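PDB 3PBK: fatty Acyl-Adenylate Ligase from Escherichia coli, which belongs to the AMP-binding (ANL) family of enzymes and is modelled here with 5'-o-[(s)-(dodecanoyloxy)(hydroxy)phosphoryl]adenosine. Local coordinates for residues P128-V141 with P149-A161. Residues are numbered along the deposited sequence; the frame is centred on the assembly and turned at random.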
loop_
_atom_site.group_PDB
_atom_site.type_symbol
_atom_site.label_atom_id
_atom_site.label_comp_id
_atom_site.label_asym_id
_atom_site.label_seq_id
_atom_site.Cartn_x
_atom_site.Cartn_y
_atom_site.Cartn_z
ATOM N N PRO A 128 -3.940 7.396 -21.761
ATOM C CA PRO A 128 -2.525 7.191 -22.064
ATOM C C PRO A 128 -2.345 7.180 -23.574
ATOM O O PRO A 128 -3.273 6.783 -24.277
ATOM C CB PRO A 128 -2.238 5.805 -21.487
ATOM C CG PRO A 128 -3.398 5.491 -20.606
ATOM C CD PRO A 128 -4.561 6.191 -21.205
ATOM N N ALA A 129 -1.188 7.614 -24.065
ATOM C CA ALA A 129 -0.946 7.665 -25.501
ATOM C C ALA A 129 -0.200 6.419 -25.950
ATOM O O ALA A 129 -0.009 6.185 -27.146
ATOM C CB ALA A 129 -0.163 8.900 -25.855
ATOM N N ALA A 130 0.223 5.629 -24.971
ATOM C CA ALA A 130 0.961 4.398 -25.215
ATOM C C ALA A 130 0.953 3.527 -23.952
ATOM O O ALA A 130 0.726 4.011 -22.847
ATOM C CB ALA A 130 2.385 4.715 -25.641
ATOM N N ILE A 131 1.187 2.235 -24.110
ATOM C CA ILE A 131 1.234 1.357 -22.959
ATOM C C ILE A 131 2.265 0.274 -23.201
ATOM O O ILE A 131 2.208 -0.432 -24.204
ATOM C CB ILE A 131 -0.154 0.745 -22.638
ATOM C CG1 ILE A 131 -0.019 -0.406 -21.641
ATOM C CG2 ILE A 131 -0.857 0.270 -23.894
ATOM C CD1 ILE A 131 -1.343 -0.878 -21.104
ATOM N N ILE A 132 3.222 0.161 -22.290
ATOM C CA ILE A 132 4.284 -0.817 -22.423
ATOM C C ILE A 132 3.998 -1.993 -21.518
ATOM O O ILE A 132 3.734 -1.807 -20.340
ATOM C CB ILE A 132 5.617 -0.201 -22.040
ATOM C CG1 ILE A 132 5.920 0.964 -22.973
ATOM C CG2 ILE A 132 6.718 -1.232 -22.085
ATOM C CD1 ILE A 132 7.181 1.682 -22.637
ATOM N N THR A 133 4.039 -3.201 -22.073
ATOM C CA THR A 133 3.765 -4.418 -21.313
ATOM C C THR A 133 4.749 -5.525 -21.649
ATOM O O THR A 133 5.424 -5.483 -22.672
ATOM C CB THR A 133 2.367 -4.966 -21.616
ATOM O OG1 THR A 133 2.101 -6.085 -20.769
ATOM C CG2 THR A 133 2.290 -5.430 -23.055
ATOM N N GLY A 134 4.811 -6.527 -20.784
ATOM C CA GLY A 134 5.585 -7.720 -21.060
ATOM C C GLY A 134 4.797 -8.685 -21.924
ATOM O O GLY A 134 3.566 -8.623 -21.980
ATOM N N ASP A 135 5.505 -9.585 -22.597
ATOM C CA ASP A 135 4.873 -10.504 -23.536
ATOM C C ASP A 135 3.688 -11.266 -22.929
ATOM O O ASP A 135 2.651 -11.424 -23.578
ATOM C CB ASP A 135 5.907 -11.476 -24.114
ATOM C CG ASP A 135 6.849 -10.808 -25.107
ATOM O OD1 ASP A 135 6.370 -10.057 -25.994
ATOM O OD2 ASP A 135 8.072 -11.044 -25.010
ATOM N N GLU A 136 3.846 -11.726 -21.685
ATOM C CA GLU A 136 2.827 -12.539 -21.015
ATOM C C GLU A 136 1.439 -11.924 -21.107
ATOM O O GLU A 136 0.454 -12.615 -21.368
ATOM C CB GLU A 136 3.184 -12.744 -19.543
ATOM C CG GLU A 136 2.039 -13.307 -18.709
ATOM C CD GLU A 136 2.523 -14.044 -17.468
ATOM O OE1 GLU A 136 3.688 -13.827 -17.051
ATOM O OE2 GLU A 136 1.737 -14.846 -16.914
ATOM N N TRP A 137 1.376 -10.615 -20.898
ATOM C CA TRP A 137 0.105 -9.907 -20.849
ATOM C C TRP A 137 -0.250 -9.239 -22.178
ATOM O O TRP A 137 -1.336 -8.664 -22.319
ATOM C CB TRP A 137 0.134 -8.886 -19.713
ATOM C CG TRP A 137 0.649 -9.485 -18.446
ATOM C CD1 TRP A 137 1.877 -9.288 -17.883
ATOM C CD2 TRP A 137 -0.035 -10.412 -17.598
ATOM N NE1 TRP A 137 1.996 -10.025 -16.728
ATOM C CE2 TRP A 137 0.834 -10.724 -16.530
ATOM C CE3 TRP A 137 -1.299 -11.007 -17.635
ATOM C CZ2 TRP A 137 0.477 -11.604 -15.505
ATOM C CZ3 TRP A 137 -1.653 -11.884 -16.616
ATOM C CH2 TRP A 137 -0.768 -12.169 -15.563
ATOM N N LEU A 138 0.663 -9.333 -23.147
ATOM C CA LEU A 138 0.479 -8.720 -24.461
ATOM C C LEU A 138 -0.861 -9.078 -25.103
ATOM O O LEU A 138 -1.626 -8.188 -25.473
ATOM C CB LEU A 138 1.635 -9.078 -25.389
ATOM C CG LEU A 138 1.757 -8.316 -26.710
ATOM C CD1 LEU A 138 1.353 -6.852 -26.573
ATOM C CD2 LEU A 138 3.186 -8.422 -27.209
ATOM N N PRO A 139 -1.160 -10.383 -25.237
ATOM C CA PRO A 139 -2.474 -10.715 -25.799
ATOM C C PRO A 139 -3.587 -9.946 -25.086
ATOM O O PRO A 139 -4.254 -9.101 -25.695
ATOM C CB PRO A 139 -2.597 -12.214 -25.524
ATOM C CG PRO A 139 -1.190 -12.695 -25.490
ATOM C CD PRO A 139 -0.396 -11.590 -24.870
ATOM N N LEU A 140 -3.760 -10.228 -23.799
ATOM C CA LEU A 140 -4.782 -9.578 -22.984
ATOM C C LEU A 140 -4.900 -8.078 -23.266
ATOM O O LEU A 140 -6.004 -7.559 -23.460
ATOM C CB LEU A 140 -4.494 -9.812 -21.502
ATOM C CG LEU A 140 -5.715 -9.772 -20.592
ATOM C CD1 LEU A 140 -6.845 -10.571 -21.210
ATOM C CD2 LEU A 140 -5.359 -10.311 -19.222
ATOM N N VAL A 141 -3.760 -7.388 -23.282
ATOM C CA VAL A 141 -3.750 -5.950 -23.529
ATOM C C VAL A 141 -4.449 -5.662 -24.846
ATOM O O VAL A 141 -5.406 -4.892 -24.893
ATOM C CB VAL A 141 -2.318 -5.348 -23.572
ATOM C CG1 VAL A 141 -2.384 -3.852 -23.842
ATOM C CG2 VAL A 141 -1.565 -5.617 -22.280
ATOM N N PRO A 149 -8.259 3.159 -30.222
ATOM C CA PRO A 149 -7.389 3.185 -31.404
ATOM C C PRO A 149 -6.173 4.074 -31.166
ATOM O O PRO A 149 -5.061 3.753 -31.600
ATOM C CB PRO A 149 -8.286 3.795 -32.488
ATOM C CG PRO A 149 -9.698 3.717 -31.932
ATOM C CD PRO A 149 -9.538 3.846 -30.457
ATOM N N GLU A 150 -6.402 5.174 -30.455
ATOM C CA GLU A 150 -5.379 6.183 -30.196
ATOM C C GLU A 150 -4.307 5.709 -29.218
ATOM O O GLU A 150 -3.530 6.513 -28.702
ATOM C CB GLU A 150 -6.026 7.471 -29.662
ATOM C CG GLU A 150 -6.476 7.385 -28.208
ATOM C CD GLU A 150 -7.282 6.124 -27.929
ATOM O OE1 GLU A 150 -6.820 5.284 -27.117
ATOM O OE2 GLU A 150 -8.370 5.969 -28.536
ATOM N N LEU A 151 -4.257 4.409 -28.966
ATOM C CA LEU A 151 -3.303 3.877 -28.008
ATOM C C LEU A 151 -2.273 2.991 -28.689
ATOM O O LEU A 151 -2.626 1.980 -29.280
ATOM C CB LEU A 151 -4.038 3.095 -26.916
ATOM C CG LEU A 151 -3.179 2.500 -25.797
ATOM C CD1 LEU A 151 -2.391 3.590 -25.088
ATOM C CD2 LEU A 151 -4.023 1.696 -24.811
ATOM N N HIS A 152 -1.004 3.383 -28.626
ATOM C CA HIS A 152 0.081 2.490 -29.015
ATOM C C HIS A 152 0.169 1.397 -27.957
ATOM O O HIS A 152 0.134 1.683 -26.758
ATOM C CB HIS A 152 1.435 3.203 -29.027
ATOM C CG HIS A 152 1.583 4.251 -30.085
ATOM N ND1 HIS A 152 1.179 5.560 -29.898
ATOM C CD2 HIS A 152 2.142 4.202 -31.317
ATOM C CE1 HIS A 152 1.462 6.263 -30.983
ATOM N NE2 HIS A 152 2.045 5.464 -31.858
ATOM N N VAL A 153 0.302 0.151 -28.396
ATOM C CA VAL A 153 0.570 -0.952 -27.490
ATOM C C VAL A 153 1.933 -1.533 -27.819
ATOM O O VAL A 153 2.139 -2.102 -28.885
ATOM C CB VAL A 153 -0.500 -2.036 -27.612
ATOM C CG1 VAL A 153 -0.010 -3.347 -27.004
ATOM C CG2 VAL A 153 -1.807 -1.564 -26.970
ATOM N N LEU A 154 2.874 -1.372 -26.908
ATOM C CA LEU A 154 4.229 -1.833 -27.153
ATOM C C LEU A 154 4.607 -2.948 -26.195
ATOM O O LEU A 154 4.441 -2.807 -24.984
ATOM C CB LEU A 154 5.218 -0.683 -26.982
ATOM C CG LEU A 154 5.174 0.433 -28.027
ATOM C CD1 LEU A 154 3.795 1.072 -28.133
ATOM C CD2 LEU A 154 6.219 1.475 -27.693
ATOM N N SER A 155 5.113 -4.061 -26.719
ATOM C CA SER A 155 5.766 -5.020 -25.848
ATOM C C SER A 155 7.060 -4.356 -25.399
ATOM O O SER A 155 7.479 -3.349 -25.973
ATOM C CB SER A 155 6.036 -6.340 -26.574
ATOM O OG SER A 155 7.158 -6.249 -27.433
ATOM N N HIS A 156 7.691 -4.883 -24.362
ATOM C CA HIS A 156 8.950 -4.297 -23.931
ATOM C C HIS A 156 9.992 -4.454 -25.025
ATOM O O HIS A 156 10.853 -3.597 -25.198
ATOM C CB HIS A 156 9.437 -4.917 -22.625
ATOM C CG HIS A 156 8.979 -4.185 -21.404
ATOM N ND1 HIS A 156 7.789 -4.466 -20.769
ATOM C CD2 HIS A 156 9.554 -3.180 -20.702
ATOM C CE1 HIS A 156 7.650 -3.669 -19.727
ATOM N NE2 HIS A 156 8.707 -2.880 -19.661
ATOM N N ALA A 157 9.903 -5.555 -25.769
ATOM C CA ALA A 157 10.826 -5.815 -26.869
ATOM C C ALA A 157 10.656 -4.786 -27.986
ATOM O O ALA A 157 11.630 -4.152 -28.398
ATOM C CB ALA A 157 10.631 -7.214 -27.399
ATOM N N TRP A 158 9.424 -4.617 -28.473
ATOM C CA TRP A 158 9.141 -3.602 -29.493
ATOM C C TRP A 158 9.586 -2.225 -28.990
ATOM O O TRP A 158 10.203 -1.452 -29.721
ATOM C CB TRP A 158 7.654 -3.580 -29.893
ATOM C CG TRP A 158 7.035 -4.947 -30.158
ATOM C CD1 TRP A 158 7.699 -6.137 -30.328
ATOM C CD2 TRP A 158 5.628 -5.252 -30.307
ATOM N NE1 TRP A 158 6.796 -7.160 -30.546
ATOM C CE2 TRP A 158 5.522 -6.647 -30.547
ATOM C CE3 TRP A 158 4.449 -4.485 -30.253
ATOM C CZ2 TRP A 158 4.288 -7.290 -30.733
ATOM C CZ3 TRP A 158 3.220 -5.128 -30.441
ATOM C CH2 TRP A 158 3.153 -6.516 -30.677
ATOM N N PHE A 159 9.282 -1.930 -27.731
ATOM C CA PHE A 159 9.730 -0.690 -27.112
ATOM C C PHE A 159 11.258 -0.542 -27.171
ATOM O O PHE A 159 11.769 0.486 -27.624
ATOM C CB PHE A 159 9.207 -0.599 -25.670
ATOM C CG PHE A 159 9.900 0.443 -24.825
ATOM C CD1 PHE A 159 10.116 1.723 -25.307
ATOM C CD2 PHE A 159 10.311 0.143 -23.530
ATOM C CE1 PHE A 159 10.754 2.680 -24.524
ATOM C CE2 PHE A 159 10.941 1.096 -22.739
ATOM C CZ PHE A 159 11.162 2.365 -23.238
ATOM N N LYS A 160 11.987 -1.564 -26.723
ATOM C CA LYS A 160 13.449 -1.506 -26.734
ATOM C C LYS A 160 13.945 -1.452 -28.176
ATOM O O LYS A 160 15.073 -1.014 -28.456
ATOM C CB LYS A 160 14.061 -2.705 -26.003
ATOM C CG LYS A 160 13.607 -2.866 -24.566
ATOM C CD LYS A 160 14.616 -3.655 -23.743
ATOM C CE LYS A 160 13.969 -4.275 -22.503
ATOM N NZ LYS A 160 14.948 -4.988 -21.618
ATOM N N ALA A 161 13.074 -1.882 -29.086
ATOM C CA ALA A 161 13.403 -1.998 -30.502
ATOM C C ALA A 161 13.197 -0.692 -31.279
ATOM O O ALA A 161 13.565 -0.592 -32.447
ATOM C CB ALA A 161 12.603 -3.138 -31.133
#
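Ile131 and Val153 sit side by side on neighbouring parallel strands, 130-133 and 152-155, the two arms of a beta-alpha-beta unit whose connecting helix begins at Leu138. Strand 152-155 is the outermost of a four-stranded parallel sheet; strand 130-133 lies inside it, its other edge bonded to strand 75-79 through Ala130 and Ile132.

The backbone ladder runs in register from Ala130 beside His152 to Thr133 beside Ser155. Ile131 N gives to His152 O and Ile131 O takes Leu154 N, each at 2.9 Å, and Thr133 N then reaches Leu154 O at 3.0 Å. At the end where the strands begin, Ala129 O receives the ring nitrogen His152 ND1 at 3.1 Å, with the oxygen in the imidazole plane, a bond that probably helps to hold the ring in this orientation. His152 N adds a weak bond to the same oxygen.

Apolar contacts are made on both faces of the strand pair. On the face of Ile131 and Val153, which helix 138-144 covers, Ile131 CG2 touches Leu151 CD2 and Val153 CG2. Val141 CG1 lies against Val153 CG2, the two side chains passing in opposite directions, and Leu138 CD1 touches Val153 CG1. Leu138 CD2 continues to Ser155 CB, 3.6 Å away, and to the Trp158 ring. Ser155 is the N-cap of helix 156-160: its OG accepts from Trp158 N almost in a straight line (177°).

On the opposite face Ile132 meets two rings, and its torsions divide the work. With CG2 anti to the backbone N and CG1 anti to the carbonyl carbon (chi1 -61°), one branch goes to each ring. Both meetings are CH-pi contacts over a ring face: CG2 stands 3.5 Å from the centroid of His156, and the extended CG1 arm brings CD1 to 3.6 Å from that of Phe159.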